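Local coordinates for protein tungsten-containing formylmethanofuran dehydrogenase 2 subunit C (Methanothermobacter wolfeii, PDB 5T5I) that probably acts as the beta-solenoid subunit of a complex that interconverts carbon dioxide and formylmethanofuran in methanogenesis, and carries a bound calcium ion, at residues C[14-19]-C[74-79]; C[10-15]-C[39-44]. One frame throughout, in Å; residues are numbered along the deposited sequence.

After strand 3-8 the chain enters the loop 10-15 and continues into the short strand 16-17. Contact 2 comes first: after an excursion through strand 16-17 and two short helices, 23-26 and 31-35, residues 39-44, which begin on strand 38-41, meet the loop. Contact 1 closes the longer loop, when residues 74-79 return beside 14-19. Both start from the same stretch and share Val14 and Pro15, so the two loops overlap without either enclosing the other. Strand 16-17 thereby lies between strand 38-41 and strand 76-77, joining the hairpin of strands 38-41 and 44-47 to the start of the solenoid. Gln11 and Pro12 of contact 2 also hydrogen-bond to Asn75 and Thr76 of contact 1.

Contact 1: residues C[14-19]-C[74-79]; sequences VPLEAP and YNTKRI
Glu17 OE2 has two basic partners: Arg78 NE, which donates to it across the contact at 3.2 Å in a salt bridge, and a basic side chain of the chain of another protein. Arg78 offers the N-H close to its own guanidinium plane, whereas the oxygen is met from above the carboxylate, the two planes standing 38° apart. A water joins Glu17 OE1 to Arg78 NH1 as a second link, and Gln81 takes up Arg78 NH2. The backbones run parallel and are laced by Leu16 N to Asn75 O (2.9 Å), Lys77 N to Leu16 O (2.9 Å) and an almost straight bond from Ala18 N to Lys77 O (2.9 Å, 177°). Lys77, extended beyond CG, passes Pro15 with its CE 4.0 Å from Pro15 CB, and its ammonium salt-bridges an acidic side chain of another protein's chain. The opposite face is less polar: Leu16 CD1 lies 3.9 Å from Thr76 OG1, itself held by Gln11, while Thr76 CG2 meets Ala18 CB. Strand 16-17 is flanked on its other edge by antiparallel strand 38-41, and backbone bonds from Thr76 to Asn95 and Arg78 to Met96 carry the parallel stacking on into the solenoid.

Contact 2: residues C[10-15]-C[39-44]; sequences EQPEVP and IMHGNE
The imidazole of His41 packs against Pro12 and Val14, and these van der Waals touches carry much of the contact. Pro12 CB comes within 3.4 Å of His41 NE2, with Pro12 CG a little further off, and the proline ring and the histidine side chain run past one another in opposing senses. Val14 CB lies 3.8 Å from the same nitrogen, while Val14 CG1, anti to its backbone N (chi1 171°), reaches the main chain at Gly42 CA, 3.7 Å away. His41 CG is likewise anti to its backbone N (chi1 179°); the far end of the ring, at CD2 and NE2, is what comes near the loop.

The second segment is the tip of a beta hairpin. Strand 38-41 turns back into strand 44-47 through a type II' turn from His41 to Glu44, with Gly42 in its first corner at a phi of 67°. Backbone bonds from His41 N to Glu44 O (2.9 Å) and from Glu44 N to His41 O close it, and Asn43 at the tip bonds to the chain of another protein.

Polar contacts gather at the imidazole edge. Val14 O lies in the ring plane, 3.3 Å from His41 CD2. A water, also in that plane, links Val14 N (3.2 Å) to His41 NE2 (3.1 Å), tying the loop backbone to the ring. Pro15 O also lies near the ring edge and comes to 3.6 Å from Gly42 N, where the loop backbone passes beside the turn.

Phe51 also packs on the imidazole edge-to-face, and touches Pro12. An alanine at His41 would probably leave the water without its ring-side mate and open a gap between Pro12, Val14 and Phe51.

Contact 1: residues C[14-19]-C[74-79]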
loop_
_atom_site.group_PDB
_atom_site.type_symbol
_atom_site.label_atom_id
_atom_site.label_comp_id
_atom_site.label_asym_id
_atom_site.label_seq_id
_atom_site.Cartn_x
_atom_site.Cartn_y
_atom_site.Cartn_z
ATOM N N VAL C 14 50.747 -3.592 -17.641
ATOM C CA VAL C 14 51.059 -4.120 -16.316
ATOM C C VAL C 14 51.484 -2.867 -15.547
ATOM O O VAL C 14 52.446 -2.236 -15.978
ATOM C CB VAL C 14 52.186 -5.175 -16.345
ATOM C CG1 VAL C 14 52.630 -5.542 -14.931
ATOM C CG2 VAL C 14 51.738 -6.413 -17.104
ATOM N N PRO C 15 50.790 -2.433 -14.474
ATOM C CA PRO C 15 51.172 -1.152 -13.846
ATOM C C PRO C 15 52.579 -1.060 -13.257
ATOM O O PRO C 15 53.209 -2.075 -12.945
ATOM C CB PRO C 15 50.120 -0.950 -12.748
ATOM C CG PRO C 15 49.043 -1.916 -13.025
ATOM C CD PRO C 15 49.600 -3.027 -13.832
ATOM N N LEU C 16 53.051 0.178 -13.114
ATOM C CA LEU C 16 54.309 0.500 -12.458
ATOM C C LEU C 16 53.998 0.829 -11.001
ATOM O O LEU C 16 52.920 1.354 -10.705
ATOM C CB LEU C 16 54.958 1.754 -13.089
ATOM C CG LEU C 16 55.296 1.706 -14.583
ATOM C CD1 LEU C 16 55.821 3.047 -15.050
ATOM C CD2 LEU C 16 56.311 0.620 -14.878
ATOM N N GLU C 17 54.937 0.542 -10.097
ATOM C CA GLU C 17 54.855 0.959 -8.683
ATOM C C GLU C 17 56.090 1.820 -8.491
ATOM O O GLU C 17 57.199 1.324 -8.659
ATOM C CB GLU C 17 54.849 -0.203 -7.680
ATOM C CG GLU C 17 53.692 -1.166 -7.872
ATOM C CD GLU C 17 53.283 -1.943 -6.634
ATOM O OE1 GLU C 17 52.459 -2.876 -6.771
ATOM O OE2 GLU C 17 53.760 -1.605 -5.524
ATOM N N ALA C 18 55.906 3.107 -8.196
ATOM C CA ALA C 18 57.022 4.042 -8.108
ATOM C C ALA C 18 57.041 4.876 -6.819
ATOM O O ALA C 18 57.055 6.110 -6.876
ATOM C CB ALA C 18 57.008 4.937 -9.336
ATOM N N PRO C 19 57.151 4.216 -5.644
ATOM C CA PRO C 19 57.266 4.974 -4.381
ATOM C C PRO C 19 58.515 5.860 -4.295
ATOM O O PRO C 19 58.517 6.823 -3.527
ATOM C CB PRO C 19 57.264 3.871 -3.316
ATOM C CG PRO C 19 57.814 2.668 -4.030
ATOM C CD PRO C 19 57.200 2.758 -5.387
ATOM N N TYR C 74 48.348 7.270 -15.488
ATOM C CA TYR C 74 47.171 6.503 -15.060
ATOM C C TYR C 74 47.518 5.095 -14.540
ATOM O O TYR C 74 46.738 4.543 -13.779
ATOM C CB TYR C 74 46.119 6.400 -16.196
ATOM C CG TYR C 74 46.448 5.364 -17.250
ATOM C CD1 TYR C 74 47.342 5.646 -18.274
ATOM C CD2 TYR C 74 45.922 4.076 -17.182
ATOM C CE1 TYR C 74 47.689 4.683 -19.217
ATOM C CE2 TYR C 74 46.261 3.104 -18.123
ATOM C CZ TYR C 74 47.149 3.414 -19.140
ATOM O OH TYR C 74 47.498 2.488 -20.094
ATOM N N ASN C 75 48.645 4.507 -14.992
ATOM C CA ASN C 75 49.066 3.175 -14.563
ATOM C C ASN C 75 50.342 3.198 -13.701
ATOM O O ASN C 75 51.104 2.232 -13.704
ATOM C CB ASN C 75 49.176 2.230 -15.782
ATOM C CG ASN C 75 48.155 1.106 -15.748
ATOM O OD1 ASN C 75 47.216 1.108 -14.951
ATOM N ND2 ASN C 75 48.311 0.113 -16.613
ATOM N N THR C 76 50.498 4.247 -12.864
ATOM C CA THR C 76 51.633 4.368 -11.940
ATOM C C THR C 76 51.097 4.549 -10.530
ATOM O O THR C 76 50.380 5.523 -10.244
ATOM C CB THR C 76 52.594 5.479 -12.351
ATOM O OG1 THR C 76 52.959 5.276 -13.715
ATOM C CG2 THR C 76 53.857 5.509 -11.492
ATOM N N LYS C 77 51.457 3.599 -9.659
ATOM C CA LYS C 77 51.021 3.525 -8.265
ATOM C C LYS C 77 52.073 4.086 -7.307
ATOM O O LYS C 77 53.258 4.105 -7.624
ATOM C CB LYS C 77 50.756 2.051 -7.883
ATOM C CG LYS C 77 49.662 1.382 -8.700
ATOM C CD LYS C 77 49.568 -0.123 -8.427
ATOM C CE LYS C 77 48.405 -0.745 -9.172
ATOM N NZ LYS C 77 48.336 -2.204 -8.967
ATOM N N ARG C 78 51.613 4.524 -6.121
ATOM C CA ARG C 78 52.425 4.960 -4.974
ATOM C C ARG C 78 53.273 6.226 -5.200
ATOM O O ARG C 78 54.220 6.449 -4.455
ATOM C CB ARG C 78 53.311 3.792 -4.483
ATOM C CG ARG C 78 52.509 2.542 -4.149
ATOM C CD ARG C 78 53.354 1.432 -3.561
ATOM N NE ARG C 78 52.539 0.251 -3.275
ATOM C CZ ARG C 78 51.777 0.053 -2.200
ATOM N NH1 ARG C 78 51.089 -1.065 -2.072
ATOM N NH2 ARG C 78 51.688 0.980 -1.251
ATOM N N ILE C 79 52.896 7.097 -6.150
ATOM C CA ILE C 79 53.634 8.350 -6.385
ATOM C C ILE C 79 53.549 9.205 -5.105
ATOM O O ILE C 79 52.464 9.371 -4.549
ATOM C CB ILE C 79 53.099 9.113 -7.633
ATOM C CG1 ILE C 79 53.421 8.330 -8.934
ATOM C CG2 ILE C 79 53.666 10.543 -7.710
ATOM C CD1 ILE C 79 52.584 8.735 -10.117
HETATM O O HOH W 1 50.890 -2.602 -4.455
#

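Contact 2: residues C[10-15]-C[39-44]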
loop_
_atom_site.group_PDB
_atom_site.type_symbol
_atom_site.label_atom_id
_atom_site.label_comp_id
_atom_site.label_asym_id
_atom_site.label_seq_id
_atom_site.Cartn_x
_atom_site.Cartn_y
_atom_site.Cartn_z
ATOM N N GLU C 10 55.236 5.762 -23.183
ATOM C CA GLU C 10 53.960 5.040 -23.135
ATOM C C GLU C 10 53.831 4.229 -21.832
ATOM O O GLU C 10 54.731 3.459 -21.488
ATOM C CB GLU C 10 53.791 4.113 -24.350
ATOM C CG GLU C 10 52.428 3.443 -24.403
ATOM C CD GLU C 10 52.069 2.820 -25.738
ATOM O OE1 GLU C 10 50.899 2.959 -26.161
ATOM O OE2 GLU C 10 52.947 2.168 -26.347
ATOM N N GLN C 11 52.717 4.418 -21.104
ATOM C CA GLN C 11 52.494 3.679 -19.865
ATOM C C GLN C 11 52.236 2.206 -20.206
ATOM O O GLN C 11 51.542 1.923 -21.183
ATOM C CB GLN C 11 51.299 4.241 -19.082
ATOM C CG GLN C 11 51.582 5.570 -18.396
ATOM C CD GLN C 11 52.081 5.384 -16.985
ATOM O OE1 GLN C 11 51.290 5.167 -16.057
ATOM N NE2 GLN C 11 53.385 5.528 -16.770
ATOM N N PRO C 12 52.804 1.261 -19.435
ATOM C CA PRO C 12 52.557 -0.166 -19.715
ATOM C C PRO C 12 51.186 -0.638 -19.230
ATOM O O PRO C 12 50.599 -0.004 -18.346
ATOM C CB PRO C 12 53.679 -0.866 -18.937
ATOM C CG PRO C 12 53.961 0.044 -17.793
ATOM C CD PRO C 12 53.671 1.445 -18.251
ATOM N N GLU C 13 50.685 -1.765 -19.783
ATOM C CA GLU C 13 49.418 -2.384 -19.338
ATOM C C GLU C 13 49.558 -3.029 -17.952
ATOM O O GLU C 13 48.589 -3.050 -17.188
ATOM C CB GLU C 13 48.908 -3.435 -20.339
ATOM C CG GLU C 13 48.336 -2.836 -21.616
ATOM C CD GLU C 13 47.373 -3.732 -22.372
ATOM O OE1 GLU C 13 47.397 -4.968 -22.162
ATOM O OE2 GLU C 13 46.589 -3.191 -23.184
ATOM N N VAL C 14 50.747 -3.592 -17.641
ATOM C CA VAL C 14 51.059 -4.120 -16.316
ATOM C C VAL C 14 51.484 -2.867 -15.547
ATOM O O VAL C 14 52.446 -2.236 -15.978
ATOM C CB VAL C 14 52.186 -5.175 -16.345
ATOM C CG1 VAL C 14 52.630 -5.542 -14.931
ATOM C CG2 VAL C 14 51.738 -6.413 -17.104
ATOM N N PRO C 15 50.790 -2.433 -14.474
ATOM C CA PRO C 15 51.172 -1.152 -13.846
ATOM C C PRO C 15 52.579 -1.060 -13.257
ATOM O O PRO C 15 53.209 -2.075 -12.945
ATOM C CB PRO C 15 50.120 -0.950 -12.748
ATOM C CG PRO C 15 49.043 -1.916 -13.025
ATOM C CD PRO C 15 49.600 -3.027 -13.832
ATOM N N ILE C 39 62.228 1.316 -9.933
ATOM C CA ILE C 39 60.771 1.215 -9.806
ATOM C C ILE C 39 60.368 -0.230 -10.168
ATOM O O ILE C 39 61.165 -0.955 -10.769
ATOM C CB ILE C 39 60.008 2.273 -10.659
ATOM C CG1 ILE C 39 60.207 2.054 -12.178
ATOM C CG2 ILE C 39 60.409 3.698 -10.239
ATOM C CD1 ILE C 39 59.331 2.917 -13.054
ATOM N N MET C 40 59.143 -0.648 -9.815
ATOM C CA MET C 40 58.664 -1.993 -10.167
ATOM C C MET C 40 57.783 -1.922 -11.404
ATOM O O MET C 40 56.997 -0.987 -11.542
ATOM C CB MET C 40 57.807 -2.628 -9.044
ATOM C CG MET C 40 58.513 -2.836 -7.731
ATOM S SD MET C 40 59.932 -3.944 -7.802
ATOM C CE MET C 40 59.149 -5.525 -8.408
ATOM N N HIS C 41 57.923 -2.913 -12.293
ATOM C CA HIS C 41 57.066 -3.133 -13.456
ATOM C C HIS C 41 56.603 -4.591 -13.281
ATOM O O HIS C 41 57.251 -5.527 -13.766
ATOM C CB HIS C 41 57.816 -2.931 -14.782
ATOM C CG HIS C 41 56.968 -3.179 -15.990
ATOM N ND1 HIS C 41 57.518 -3.619 -17.180
ATOM C CD2 HIS C 41 55.629 -3.058 -16.149
ATOM C CE1 HIS C 41 56.506 -3.757 -18.021
ATOM N NE2 HIS C 41 55.345 -3.432 -17.442
ATOM N N GLY C 42 55.551 -4.770 -12.494
ATOM C CA GLY C 42 55.056 -6.101 -12.162
ATOM C C GLY C 42 56.068 -6.846 -11.310
ATOM O O GLY C 42 56.561 -6.298 -10.321
ATOM N N ASN C 43 56.477 -8.045 -11.742
ATOM C CA ASN C 43 57.455 -8.857 -11.000
ATOM C C ASN C 43 58.936 -8.609 -11.409
ATOM O O ASN C 43 59.802 -9.434 -11.094
ATOM C CB ASN C 43 57.087 -10.348 -11.087
ATOM C CG ASN C 43 57.115 -10.953 -12.462
ATOM O OD1 ASN C 43 57.619 -10.362 -13.420
ATOM N ND2 ASN C 43 56.483 -12.104 -12.609
ATOM N N GLU C 44 59.224 -7.498 -12.108
ATOM C CA GLU C 44 60.581 -7.109 -12.505
ATOM C C GLU C 44 60.909 -5.724 -11.963
ATOM O O GLU C 44 60.033 -4.859 -11.924
ATOM C CB GLU C 44 60.718 -7.038 -14.032
ATOM C CG GLU C 44 60.749 -8.389 -14.723
ATOM C CD GLU C 44 60.991 -8.314 -16.221
ATOM O OE1 GLU C 44 61.194 -7.195 -16.748
ATOM O OE2 GLU C 44 60.969 -9.385 -16.873
HETATM O O HOH W 2 53.265 -4.246 -19.554
#